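Pyridoxamine 5'-phosphate oxidase family protein (Corynebacterium diphtheriae NCTC 13129, PDB 3CP3) is of unknown function but belongs to the pyridoxamine 5'-phosphate oxidase family and so may bind a flavin such as FMN. Local coordinates at residues 48-53 and 57-62; 108-113 and 124-129; 81-84 and 89-92; 41-46 and 66-71. All blocks are in the same frame, centred on the assembly; numbering follows the deposited sequence. Where two conformers were deposited one is given.

Contact 1: 48-53 and 57-62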
loop_
_atom_site.group_PDB
_atom_site.type_symbol
_atom_site.label_atom_id
_atom_site.label_comp_id
_atom_site.label_asym_id
_atom_site.label_seq_id
_atom_site.Cartn_x
_atom_site.Cartn_y
_atom_site.Cartn_z
ATOM N N VAL A 48 -9.602 -3.873 -12.108
ATOM C CA VAL A 48 -10.566 -3.003 -12.751
ATOM C C VAL A 48 -11.674 -2.747 -11.736
ATOM O O VAL A 48 -11.991 -3.621 -10.916
ATOM C CB VAL A 48 -11.157 -3.620 -14.065
ATOM C CG1 VAL A 48 -10.151 -3.529 -15.215
ATOM C CG2 VAL A 48 -11.643 -5.105 -13.848
ATOM N N LEU A 49 -12.239 -1.543 -11.795
ATOM C CA LEU A 49 -13.407 -1.179 -11.019
ATOM C C LEU A 49 -14.672 -1.465 -11.830
ATOM O O LEU A 49 -14.795 -1.006 -12.965
ATOM C CB LEU A 49 -13.354 0.330 -10.714
ATOM C CG LEU A 49 -14.538 0.899 -9.935
ATOM C CD1 LEU A 49 -14.507 0.334 -8.467
ATOM C CD2 LEU A 49 -14.456 2.422 -9.912
ATOM N N ASP A 50 -15.605 -2.200 -11.241
ATOM C CA ASP A 50 -16.871 -2.578 -11.886
ATOM C C ASP A 50 -18.026 -1.907 -11.132
ATOM O O ASP A 50 -18.115 -1.998 -9.914
ATOM C CB ASP A 50 -17.045 -4.102 -11.900
ATOM C CG ASP A 50 -18.300 -4.548 -12.658
ATOM O OD1 ASP A 50 -18.808 -3.767 -13.492
ATOM O OD2 ASP A 50 -18.772 -5.685 -12.433
ATOM N N TYR A 51 -18.934 -1.290 -11.885
ATOM C CA TYR A 51 -20.064 -0.523 -11.333
ATOM C C TYR A 51 -21.432 -1.175 -11.420
ATOM O O TYR A 51 -22.428 -0.641 -10.916
ATOM C CB TYR A 51 -20.157 0.811 -12.054
ATOM C CG TYR A 51 -19.330 1.855 -11.393
ATOM C CD1 TYR A 51 -19.516 2.141 -10.039
ATOM C CD2 TYR A 51 -18.369 2.555 -12.102
ATOM C CE1 TYR A 51 -18.771 3.091 -9.411
ATOM C CE2 TYR A 51 -17.623 3.511 -11.488
ATOM C CZ TYR A 51 -17.830 3.770 -10.132
ATOM O OH TYR A 51 -17.092 4.713 -9.490
ATOM N N SER A 52 -21.400 -2.353 -12.034
ATOM C CA SER A 52 -22.594 -2.982 -12.586
ATOM C C SER A 52 -23.594 -3.553 -11.565
ATOM O O SER A 52 -24.718 -3.905 -11.938
ATOM C CB SER A 52 -22.189 -4.069 -13.584
ATOM O OG SER A 52 -21.625 -3.490 -14.751
ATOM N N ALA A 53 -23.197 -3.659 -10.298
ATOM C CA ALA A 53 -24.094 -4.193 -9.266
ATOM C C ALA A 53 -24.683 -3.053 -8.431
ATOM O O ALA A 53 -24.696 -1.899 -8.881
ATOM C CB ALA A 53 -23.366 -5.210 -8.384
ATOM N N ARG A 57 -17.517 -2.732 -7.154
ATOM C CA ARG A 57 -16.767 -3.974 -7.027
ATOM C C ARG A 57 -15.444 -3.825 -7.737
ATOM O O ARG A 57 -15.387 -3.237 -8.806
ATOM C CB ARG A 57 -17.562 -5.135 -7.671
ATOM C CG ARG A 57 -18.760 -5.523 -6.815
ATOM C CD ARG A 57 -19.378 -6.844 -7.208
ATOM N NE ARG A 57 -19.729 -6.812 -8.609
ATOM C CZ ARG A 57 -20.450 -7.737 -9.234
ATOM N NH1 ARG A 57 -20.943 -8.789 -8.562
ATOM N NH2 ARG A 57 -20.670 -7.593 -10.544
ATOM N N VAL A 58 -14.390 -4.389 -7.164
ATOM C CA VAL A 58 -13.083 -4.480 -7.842
ATOM C C VAL A 58 -12.785 -5.907 -8.193
ATOM O O VAL A 58 -12.955 -6.795 -7.334
ATOM C CB VAL A 58 -11.937 -4.010 -6.886
ATOM C CG1 VAL A 58 -10.534 -4.206 -7.504
ATOM C CG2 VAL A 58 -12.173 -2.574 -6.508
ATOM N N TYR A 59 -12.306 -6.141 -9.414
ATOM C CA TYR A 59 -11.791 -7.464 -9.779
ATOM C C TYR A 59 -10.309 -7.406 -10.040
ATOM O O TYR A 59 -9.810 -6.452 -10.664
ATOM C CB TYR A 59 -12.445 -7.953 -11.077
ATOM C CG TYR A 59 -13.882 -8.316 -10.901
ATOM C CD1 TYR A 59 -14.242 -9.588 -10.422
ATOM C CD2 TYR A 59 -14.890 -7.406 -11.181
ATOM C CE1 TYR A 59 -15.588 -9.929 -10.255
ATOM C CE2 TYR A 59 -16.248 -7.772 -11.039
ATOM C CZ TYR A 59 -16.575 -9.011 -10.548
ATOM O OH TYR A 59 -17.893 -9.382 -10.404
ATOM N N PHE A 60 -9.617 -8.461 -9.628
ATOM C CA PHE A 60 -8.241 -8.682 -10.001
ATOM C C PHE A 60 -8.011 -10.186 -10.160
ATOM O O PHE A 60 -8.924 -10.973 -9.942
ATOM C CB PHE A 60 -7.296 -7.980 -8.972
ATOM C CG PHE A 60 -7.338 -8.563 -7.582
ATOM C CD1 PHE A 60 -6.478 -9.607 -7.234
ATOM C CD2 PHE A 60 -8.225 -8.093 -6.642
ATOM C CE1 PHE A 60 -6.510 -10.129 -5.942
ATOM C CE2 PHE A 60 -8.304 -8.660 -5.366
ATOM C CZ PHE A 60 -7.439 -9.663 -5.011
ATOM N N ARG A 61 -6.844 -10.573 -10.667
ATOM C CA ARG A 61 -6.507 -11.955 -10.855
ATOM C C ARG A 61 -5.452 -12.400 -9.914
ATOM O O ARG A 61 -4.584 -11.634 -9.586
ATOM C CB ARG A 61 -5.955 -12.167 -12.237
ATOM C CG ARG A 61 -6.962 -11.980 -13.284
ATOM C CD ARG A 61 -6.283 -11.563 -14.548
ATOM N NE ARG A 61 -7.202 -11.809 -15.634
ATOM C CZ ARG A 61 -6.956 -11.554 -16.911
ATOM N NH1 ARG A 61 -7.898 -11.823 -17.811
ATOM N NH2 ARG A 61 -5.784 -11.039 -17.272
ATOM N N THR A 62 -5.504 -13.678 -9.545
ATOM C CA THR A 62 -4.451 -14.313 -8.777
ATOM C C THR A 62 -3.986 -15.577 -9.495
ATOM O O THR A 62 -4.780 -16.509 -9.700
ATOM C CB THR A 62 -4.899 -14.658 -7.314
ATOM O OG1 THR A 62 -6.173 -15.321 -7.305
ATOM C CG2 THR A 62 -5.024 -13.443 -6.526
#
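Asp50 and Arg57 sit opposite each other on adjacent antiparallel strands, their side chains running side by side on the same face of the sheet. Arg57 NH2 meets Asp50 OD2 on the anti side of the carboxylate at 3.3 Å, a long salt bridge tilted out of both planes. The flat guanidinium is sandwiched: Tyr59 OH lies over the centre of one face, and the Ala53 methyl covers the other, its CB 4.0 Å from Arg57 CZ. Asp50 OD2 also approaches the edge of the Tyr59 ring, 3.6 Å from CE2, where polarised C-H groups suit an oxygen. The other carboxylate oxygen, Asp50 OD1, turns back to take Ser52 OG at 3.1 Å and Ser52 N, forming an Asx turn. Behind this shell, His109 of helix 104-110 hydrogen-bonds Asp50 OD2 and Glu106 holds Tyr59 OH. Backbone hydrogen bonds in the pairs Asp50-Arg57 and Val48-Tyr59 fix the register, with Asp50 N to Arg57 O at 2.7 Å and Tyr59 N to Val48 O at 3.0 Å. On the reverse face Leu49 CD1 touches Val58 CG2 at 4.2 Å. This is a beta hairpin, part of the antiparallel sheet expected of the FMN-binding split-barrel fold.

Contact 2: 108-113 and 124-129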
loop_
_atom_site.group_PDB
_atom_site.type_symbol
_atom_site.label_atom_id
_atom_site.label_comp_id
_atom_site.label_asym_id
_atom_site.label_seq_id
_atom_site.Cartn_x
_atom_site.Cartn_y
_atom_site.Cartn_z
ATOM N N ARG A 108 -16.946 -14.900 -16.491
ATOM C CA ARG A 108 -17.128 -14.505 -17.881
ATOM C C ARG A 108 -17.309 -12.981 -18.042
ATOM O O ARG A 108 -16.659 -12.324 -18.864
ATOM C CB ARG A 108 -18.324 -15.276 -18.449
ATOM C CG ARG A 108 -18.582 -15.092 -19.908
ATOM C CD ARG A 108 -19.637 -16.110 -20.429
ATOM N NE ARG A 108 -19.394 -17.509 -20.016
ATOM C CZ ARG A 108 -20.299 -18.330 -19.436
ATOM N NH1 ARG A 108 -21.555 -17.931 -19.192
ATOM N NH2 ARG A 108 -19.955 -19.577 -19.111
ATOM N N HIS A 109 -18.203 -12.441 -17.229
ATOM C CA HIS A 109 -18.366 -11.009 -17.027
ATOM C C HIS A 109 -17.050 -10.264 -16.617
ATOM O O HIS A 109 -16.683 -9.288 -17.240
ATOM C CB HIS A 109 -19.477 -10.767 -15.992
ATOM C CG HIS A 109 -19.506 -9.371 -15.473
ATOM N ND1 HIS A 109 -19.824 -8.293 -16.270
ATOM C CD2 HIS A 109 -19.190 -8.867 -14.255
ATOM C CE1 HIS A 109 -19.721 -7.186 -15.557
ATOM N NE2 HIS A 109 -19.356 -7.511 -14.332
ATOM N N ALA A 110 -16.357 -10.742 -15.591
ATOM C CA ALA A 110 -15.082 -10.133 -15.174
ATOM C C ALA A 110 -14.062 -10.083 -16.335
ATOM O O ALA A 110 -13.314 -9.115 -16.470
ATOM C CB ALA A 110 -14.519 -10.874 -14.001
ATOM N N ASP A 111 -14.088 -11.112 -17.182
ATOM C CA ASP A 111 -13.202 -11.215 -18.340
ATOM C C ASP A 111 -13.470 -10.207 -19.478
ATOM O O ASP A 111 -12.716 -10.163 -20.460
ATOM C CB ASP A 111 -13.226 -12.635 -18.884
ATOM C CG ASP A 111 -11.909 -13.039 -19.505
ATOM O OD1 ASP A 111 -10.863 -12.878 -18.833
ATOM O OD2 ASP A 111 -11.917 -13.505 -20.655
ATOM N N THR A 112 -14.538 -9.415 -19.367
ATOM C CA THR A 112 -14.867 -8.430 -20.418
ATOM C C THR A 112 -14.473 -7.011 -19.997
ATOM O O THR A 112 -14.652 -6.041 -20.755
ATOM C CB THR A 112 -16.368 -8.420 -20.769
ATOM O OG1 THR A 112 -17.108 -7.998 -19.619
ATOM C CG2 THR A 112 -16.833 -9.795 -21.179
ATOM N N LEU A 113 -13.925 -6.902 -18.792
ATOM C CA LEU A 113 -13.689 -5.602 -18.177
ATOM C C LEU A 113 -12.362 -4.929 -18.543
ATOM O O LEU A 113 -12.123 -3.797 -18.136
ATOM C CB LEU A 113 -13.851 -5.708 -16.668
ATOM C CG LEU A 113 -15.258 -6.131 -16.205
ATOM C CD1 LEU A 113 -15.286 -6.285 -14.698
ATOM C CD2 LEU A 113 -16.340 -5.149 -16.665
ATOM N N TYR A 124 -5.433 -19.198 -13.535
ATOM C CA TYR A 124 -5.688 -18.112 -12.596
ATOM C C TYR A 124 -7.134 -18.111 -12.114
ATOM O O TYR A 124 -7.976 -18.811 -12.674
ATOM C CB TYR A 124 -5.351 -16.786 -13.268
ATOM C CG TYR A 124 -6.224 -16.416 -14.442
ATOM C CD1 TYR A 124 -7.415 -15.688 -14.254
ATOM C CD2 TYR A 124 -5.851 -16.754 -15.744
ATOM C CE1 TYR A 124 -8.208 -15.329 -15.340
ATOM C CE2 TYR A 124 -6.641 -16.396 -16.831
ATOM C CZ TYR A 124 -7.806 -15.672 -16.606
ATOM O OH TYR A 124 -8.582 -15.325 -17.665
ATOM N N ASN A 125 -7.416 -17.325 -11.076
ATOM C CA ASN A 125 -8.791 -17.043 -10.706
ATOM C C ASN A 125 -8.959 -15.537 -10.652
ATOM O O ASN A 125 -8.013 -14.830 -10.317
ATOM C CB ASN A 125 -9.137 -17.592 -9.316
ATOM C CG ASN A 125 -9.300 -19.099 -9.249
ATOM O OD1 ASN A 125 -8.843 -19.693 -8.267
ATOM N ND2 ASN A 125 -10.005 -19.722 -10.216
ATOM N N PHE A 126 -10.169 -15.051 -10.875
ATOM C CA PHE A 126 -10.525 -13.672 -10.532
ATOM C C PHE A 126 -10.821 -13.605 -9.037
ATOM O O PHE A 126 -11.329 -14.589 -8.488
ATOM C CB PHE A 126 -11.774 -13.302 -11.306
ATOM C CG PHE A 126 -11.514 -13.078 -12.770
ATOM C CD1 PHE A 126 -10.899 -11.910 -13.201
ATOM C CD2 PHE A 126 -11.846 -14.030 -13.691
ATOM C CE1 PHE A 126 -10.670 -11.717 -14.591
ATOM C CE2 PHE A 126 -11.614 -13.844 -15.056
ATOM C CZ PHE A 126 -11.019 -12.669 -15.476
ATOM N N VAL A 127 -10.526 -12.493 -8.391
ATOM C CA VAL A 127 -10.962 -12.254 -7.013
ATOM C C VAL A 127 -11.845 -11.024 -7.152
ATOM O O VAL A 127 -11.510 -10.145 -7.955
ATOM C CB VAL A 127 -9.739 -11.989 -6.107
ATOM C CG1 VAL A 127 -10.153 -11.647 -4.674
ATOM C CG2 VAL A 127 -8.818 -13.214 -6.135
ATOM N N ARG A 128 -13.000 -11.015 -6.479
ATOM C CA ARG A 128 -13.904 -9.877 -6.415
ATOM C C ARG A 128 -13.800 -9.247 -5.033
ATOM O O ARG A 128 -13.861 -9.958 -4.035
ATOM C CB ARG A 128 -15.363 -10.331 -6.573
ATOM C CG ARG A 128 -16.387 -9.179 -6.650
ATOM C CD ARG A 128 -17.732 -9.590 -6.028
ATOM N NE ARG A 128 -18.003 -11.005 -6.256
ATOM C CZ ARG A 128 -18.473 -11.855 -5.354
ATOM N NH1 ARG A 128 -18.761 -11.476 -4.100
ATOM N NH2 ARG A 128 -18.659 -13.120 -5.714
ATOM N N ILE A 129 -13.684 -7.920 -4.989
ATOM C CA ILE A 129 -13.798 -7.182 -3.735
ATOM C C ILE A 129 -15.143 -6.489 -3.689
ATOM O O ILE A 129 -15.415 -5.649 -4.520
ATOM C CB ILE A 129 -12.660 -6.097 -3.499
ATOM C CG1 ILE A 129 -11.264 -6.722 -3.676
ATOM C CG2 ILE A 129 -12.823 -5.536 -2.043
ATOM C CD1 ILE A 129 -10.051 -5.720 -3.754
#
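Ala110 sets its methyl over the face of the Phe126 ring, the CB lying 3.8 Å from the ring centroid and only 10° off the ring normal. This is a CH-pi contact over the centre of the face, and the short alanine side chain lets the backbone at Ala110 come close to the strand. The CB bond of Phe126 already points at 108-113; chi1 of -73° then lays the ring against the Ala110 methyl. A different part of the same ring meets Asp111: OD1 lies at the edge, in plane, 3.4 Å from Phe126 CZ, and the carboxylate is turned 70° against the ring. Tyr124 comes to the same oxygen from another direction, crossing the aspartate at about a right angle; its OH is 3.5 Å from Asp111 OD1, too long to count as a hydrogen bond, with its ring nearer to parallel with the carboxylate. The turn after His109 is held by two bonds to His109 O, from Thr112 OG1 at 2.7 Å and from Thr112 N, and a type I turn runs from Ala110 to Leu113. Arg61 of strand 57-62 packs against Phe126 and Tyr124 and forms a weak, long ion pair with Asp111 OD1. The chemistry thus divides by ring geometry: the electron-rich face receives a methyl, while the rim, with its slightly positive hydrogens, receives a carboxylate oxygen that probably interacts with it electrostatically.

Contact 3: 81-84 and 89-92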
loop_
_atom_site.group_PDB
_atom_site.type_symbol
_atom_site.label_atom_id
_atom_site.label_comp_id
_atom_site.label_asym_id
_atom_site.label_seq_id
_atom_site.Cartn_x
_atom_site.Cartn_y
_atom_site.Cartn_z
ATOM N N VAL A 81 -5.097 2.759 -4.031
ATOM C CA VAL A 81 -4.471 3.378 -5.199
ATOM C C VAL A 81 -3.959 4.752 -4.744
ATOM O O VAL A 81 -4.572 5.411 -3.875
ATOM C CB VAL A 81 -5.524 3.447 -6.348
ATOM C CG1 VAL A 81 -4.996 4.212 -7.515
ATOM C CG2 VAL A 81 -5.987 2.056 -6.774
ATOM N N ASP A 82 -2.799 5.207 -5.247
ATOM C CA ASP A 82 -2.333 6.563 -4.989
ATOM C C ASP A 82 -1.578 7.191 -6.168
ATOM O O ASP A 82 -1.413 6.516 -7.204
ATOM C CB ASP A 82 -1.568 6.816 -3.627
ATOM C CG ASP A 82 -0.212 6.004 -3.462
ATOM O OD1 ASP A 82 0.905 6.468 -3.858
ATOM O OD2 ASP A 82 -0.259 4.994 -2.772
ATOM N N ARG A 83 -1.222 8.472 -5.967
ATOM C CA ARG A 83 -0.317 9.318 -6.816
ATOM C C ARG A 83 0.190 10.525 -6.080
ATOM O O ARG A 83 -0.569 11.434 -5.681
ATOM C CB ARG A 83 -0.968 9.747 -8.109
ATOM C CG ARG A 83 -1.202 8.605 -9.067
ATOM C CD ARG A 83 0.110 8.101 -9.713
ATOM N NE ARG A 83 -0.154 7.149 -10.791
ATOM C CZ ARG A 83 0.769 6.542 -11.526
ATOM N NH1 ARG A 83 2.080 6.774 -11.327
ATOM N NH2 ARG A 83 0.374 5.712 -12.495
ATOM N N PHE A 84 1.509 10.575 -5.959
ATOM C CA PHE A 84 2.122 11.405 -4.983
ATOM C C PHE A 84 3.385 12.031 -5.596
ATOM O O PHE A 84 3.730 11.731 -6.758
ATOM C CB PHE A 84 2.388 10.535 -3.744
ATOM C CG PHE A 84 2.354 11.283 -2.425
ATOM C CD1 PHE A 84 1.170 11.437 -1.740
ATOM C CD2 PHE A 84 3.525 11.782 -1.858
ATOM C CE1 PHE A 84 1.143 12.126 -0.513
ATOM C CE2 PHE A 84 3.516 12.455 -0.622
ATOM C CZ PHE A 84 2.317 12.616 0.052
ATOM N N GLY A 89 -0.220 15.169 -3.378
ATOM C CA GLY A 89 -0.724 13.922 -3.991
ATOM C C GLY A 89 -2.140 13.522 -3.541
ATOM O O GLY A 89 -2.824 14.297 -2.882
ATOM N N TRP A 90 -2.560 12.317 -3.886
ATOM C CA TRP A 90 -3.866 11.757 -3.453
ATOM C C TRP A 90 -3.763 10.262 -3.274
ATOM O O TRP A 90 -2.858 9.603 -3.853
ATOM C CB TRP A 90 -4.999 12.060 -4.470
ATOM C CG TRP A 90 -4.816 11.482 -5.844
ATOM C CD1 TRP A 90 -4.213 12.100 -6.923
ATOM C CD2 TRP A 90 -5.225 10.186 -6.321
ATOM N NE1 TRP A 90 -4.240 11.283 -8.001
ATOM C CE2 TRP A 90 -4.843 10.100 -7.674
ATOM C CE3 TRP A 90 -5.877 9.108 -5.742
ATOM C CZ2 TRP A 90 -5.068 8.957 -8.450
ATOM C CZ3 TRP A 90 -6.116 7.968 -6.498
ATOM C CH2 TRP A 90 -5.723 7.907 -7.858
ATOM N N SER A 91 -4.669 9.713 -2.461
ATOM C CA SER A 91 -4.815 8.269 -2.336
ATOM C C SER A 91 -6.266 7.950 -2.141
ATOM O O SER A 91 -6.996 8.770 -1.592
ATOM C CB SER A 91 -4.077 7.731 -1.092
ATOM O OG SER A 91 -4.587 8.370 0.072
ATOM N N VAL A 92 -6.672 6.757 -2.544
ATOM C CA VAL A 92 -8.025 6.288 -2.328
ATOM C C VAL A 92 -7.837 4.903 -1.671
ATOM O O VAL A 92 -7.029 4.098 -2.184
ATOM C CB VAL A 92 -8.792 6.159 -3.644
ATOM C CG1 VAL A 92 -10.208 5.428 -3.417
ATOM C CG2 VAL A 92 -9.015 7.611 -4.251
#
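Val81 and Val92, then Arg83 and Trp90, form hydrogen-bonded pairs of an almost exactly antiparallel hairpin, 178° between strand directions, with Val92 N to Val81 O and Trp90 N to Arg83 O both at 2.8 Å. Between them Asp82 and Ser91 make a non-hydrogen-bonded pair, their CB atoms 3.7 Å apart on the other face; small serine suits this close approach. Trp90 dominates its face. Its CG lies between the backbone N and the carbonyl carbon (chi1 62°), which swings the indole across the neighbouring strand and over the backbone at Asp82 and Arg83. The broad ring spans two residues: Arg83 CB lies 3.6 Å from Trp90 NE1, and Val81 CG1 lies 3.8 Å from Trp90 CH2. Near the turn, Gly89 has no side chain, which lets Phe84 CD1 come to 3.9 Å from Gly89 CA. The charged ends find partners beyond the hairpin: Arg83 NE forms a salt bridge with Glu27, and buried Asp82 one through OD2 with Arg31 of the second subunit, whose Pro44 also packs on Asp82 and Ser91. Helix 17-25 covers the valine face, with Leu24 touching both Val81 and Val92 and Arg23 making a cation-pi contact with Trp90, while strand 125-139 flanks strand 89-100 through backbone bonds to Gly89 and Ser91.

Contact 4: 41-46 and 66-71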
loop_
_atom_site.group_PDB
_atom_site.type_symbol
_atom_site.label_atom_id
_atom_site.label_comp_id
_atom_site.label_asym_id
_atom_site.label_seq_id
_atom_site.Cartn_x
_atom_site.Cartn_y
_atom_site.Cartn_z
ATOM N N ASP A 41 0.206 -8.342 5.027
ATOM C CA ASP A 41 1.019 -8.255 3.814
ATOM C C ASP A 41 0.312 -7.374 2.852
ATOM O O ASP A 41 -0.850 -7.004 3.062
ATOM C CB ASP A 41 1.325 -9.651 3.218
ATOM C CG ASP A 41 2.480 -9.619 2.168
ATOM O OD1 ASP A 41 3.307 -8.667 2.126
ATOM O OD2 ASP A 41 2.521 -10.550 1.345
ATOM N N ILE A 42 1.030 -6.984 1.823
ATOM C CA ILE A 42 0.513 -6.105 0.851
ATOM C C ILE A 42 1.196 -6.399 -0.491
ATOM O O ILE A 42 2.411 -6.673 -0.550
ATOM C CB ILE A 42 0.762 -4.635 1.262
ATOM C CG1 ILE A 42 0.290 -3.681 0.184
ATOM C CG2 ILE A 42 2.219 -4.404 1.661
ATOM C CD1 ILE A 42 0.521 -2.199 0.662
ATOM N N PHE A 43 0.395 -6.376 -1.556
ATOM C CA PHE A 43 0.961 -6.617 -2.859
ATOM C C PHE A 43 0.179 -5.916 -3.953
ATOM O O PHE A 43 -1.025 -5.779 -3.859
ATOM C CB PHE A 43 1.089 -8.118 -3.126
ATOM C CG PHE A 43 -0.143 -8.859 -2.901
ATOM C CD1 PHE A 43 -1.065 -9.014 -3.928
ATOM C CD2 PHE A 43 -0.398 -9.413 -1.649
ATOM C CE1 PHE A 43 -2.233 -9.724 -3.694
ATOM C CE2 PHE A 43 -1.516 -10.075 -1.399
ATOM C CZ PHE A 43 -2.449 -10.256 -2.405
ATOM N N PRO A 44 0.873 -5.488 -4.997
ATOM C CA PRO A 44 0.238 -4.751 -6.097
ATOM C C PRO A 44 -0.452 -5.731 -7.039
ATOM O O PRO A 44 0.011 -6.882 -7.173
ATOM C CB PRO A 44 1.412 -4.066 -6.785
ATOM C CG PRO A 44 2.589 -4.802 -6.378
ATOM C CD PRO A 44 2.318 -5.646 -5.199
ATOM N N VAL A 45 -1.554 -5.317 -7.636
ATOM C CA VAL A 45 -2.227 -6.161 -8.623
ATOM C C VAL A 45 -2.756 -5.245 -9.687
ATOM O O VAL A 45 -2.994 -4.064 -9.398
ATOM C CB VAL A 45 -3.427 -6.945 -8.017
ATOM C CG1 VAL A 45 -2.962 -7.982 -7.069
ATOM C CG2 VAL A 45 -4.509 -6.005 -7.333
ATOM N N ASN A 46 -2.906 -5.746 -10.917
ATOM C CA ASN A 46 -3.714 -5.051 -11.937
ATOM C C ASN A 46 -5.198 -5.330 -11.619
ATOM O O ASN A 46 -5.601 -6.486 -11.381
ATOM C CB ASN A 46 -3.354 -5.490 -13.391
ATOM C CG ASN A 46 -1.978 -4.971 -13.869
ATOM O OD1 ASN A 46 -1.710 -3.762 -13.881
ATOM N ND2 ASN A 46 -1.118 -5.886 -14.276
ATOM N N THR A 66 1.420 -18.982 -6.589
ATOM C CA THR A 66 1.811 -17.700 -5.980
ATOM C C THR A 66 1.333 -17.517 -4.539
ATOM O O THR A 66 2.011 -16.841 -3.754
ATOM C CB THR A 66 1.388 -16.452 -6.823
ATOM O OG1 THR A 66 -0.037 -16.309 -6.830
ATOM C CG2 THR A 66 1.919 -16.550 -8.253
ATOM N N LYS A 67 0.172 -18.091 -4.192
ATOM C CA LYS A 67 -0.349 -18.069 -2.802
ATOM C C LYS A 67 -0.305 -16.683 -2.134
ATOM O O LYS A 67 -0.151 -16.575 -0.904
ATOM C CB LYS A 67 0.392 -19.095 -1.922
ATOM C CG LYS A 67 0.708 -20.411 -2.635
ATOM C CD LYS A 67 1.827 -21.195 -1.963
ATOM C CE LYS A 67 2.142 -22.441 -2.783
ATOM N NZ LYS A 67 2.832 -23.500 -1.995
ATOM N N LEU A 68 -0.441 -15.632 -2.944
ATOM C CA LEU A 68 -0.545 -14.268 -2.441
ATOM C C LEU A 68 -1.887 -13.993 -1.759
ATOM O O LEU A 68 -1.888 -13.496 -0.624
ATOM C CB LEU A 68 -0.329 -13.258 -3.561
ATOM C CG LEU A 68 1.057 -13.173 -4.205
ATOM C CD1 LEU A 68 0.928 -12.576 -5.606
ATOM C CD2 LEU A 68 1.990 -12.353 -3.330
ATOM N N PHE A 69 -3.007 -14.254 -2.449
ATOM C CA PHE A 69 -4.341 -14.216 -1.804
ATOM C C PHE A 69 -4.876 -15.635 -1.668
ATOM O O PHE A 69 -5.210 -16.254 -2.648
ATOM C CB PHE A 69 -5.360 -13.291 -2.528
ATOM C CG PHE A 69 -6.684 -13.104 -1.760
ATOM C CD1 PHE A 69 -6.738 -12.309 -0.613
ATOM C CD2 PHE A 69 -7.844 -13.759 -2.170
ATOM C CE1 PHE A 69 -7.903 -12.152 0.103
ATOM C CE2 PHE A 69 -9.012 -13.616 -1.463
ATOM C CZ PHE A 69 -9.041 -12.801 -0.319
ATOM N N SER A 70 -4.893 -16.131 -0.440
ATOM C CA SER A 70 -5.190 -17.515 -0.100
ATOM C C SER A 70 -6.493 -17.533 0.721
ATOM O O SER A 70 -6.801 -16.547 1.372
ATOM C CB SER A 70 -4.070 -18.010 0.792
ATOM O OG SER A 70 -3.486 -19.172 0.275
ATOM N N VAL A 71 -7.234 -18.647 0.734
ATOM C CA VAL A 71 -8.469 -18.694 1.537
ATOM C C VAL A 71 -8.261 -18.527 3.051
ATOM O O VAL A 71 -9.222 -18.218 3.780
ATOM C CB VAL A 71 -9.409 -19.919 1.198
ATOM C CG1 VAL A 71 -10.023 -19.742 -0.216
ATOM C CG2 VAL A 71 -8.693 -21.240 1.350
HETATM O O HOH W 1 0.139 -12.861 1.696
#
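Phe43 and Leu68 are turned toward each other from strand and loop by their first torsions: chi1 of 52° folds the Phe43 ring back over its own backbone, and chi1 of -67° brings the Leu68 branch alongside its own backbone N, with CD2 over the ring. The contact closes a loop, 66-71, over strand 39-50 of the antiparallel sheet, in a fold consistent with the FMN-binding split barrel. Leu68 CB sits over one face of the Phe43 ring, 3.9 Å from the centroid and 13° off the normal, a CH-pi contact; Leu68 CD2 extends over the same ring to 4.1 Å from Phe43 CG. Together CB and CD2 of the branched aliphatic side chain cover the aromatic ring. Phe43 CZ also reaches Phe69 CB at 4.2 Å, and the Phe69 side chain leads away from strand 39-50 to pack on Leu32, Val77 and Thr62. Phe43 thus offers a broad apolar face for Leu68, and Phe69 joins the loop to the strands it packs on. The second subunit lies close by: its Arg137 makes a salt bridge with Asp41 OD1 and packs on Leu68. Leu68 O lies 3.5 Å from Phe43 CE2 and accepts from a water at 3.1 Å, which also donates a weak bond to Asp41 OD2 at 3.3 Å.

Overall arrangement
All four contacts draw on one curled antiparallel sheet. Along the chain contact 4 opens first and spans contact 1, which shares strand 39-50 with it; contact 3 follows, then contact 2. Contacts 1 and 2 have centres about 7 Å apart and touch, since strands 57-62 and 125-139 are neighbours and helix 104-110 meets both. Contact 4 touches contact 1 through Phe60 and Thr62 and contact 2 through Phe69, its centre about 15 Å from that of contact 2. Contact 3 stands apart, its centre about 25 Å from that of contact 2 across the chain's centre. Contacts 3 and 4 both reach the second subunit, so the same sheet serves the dimer interface.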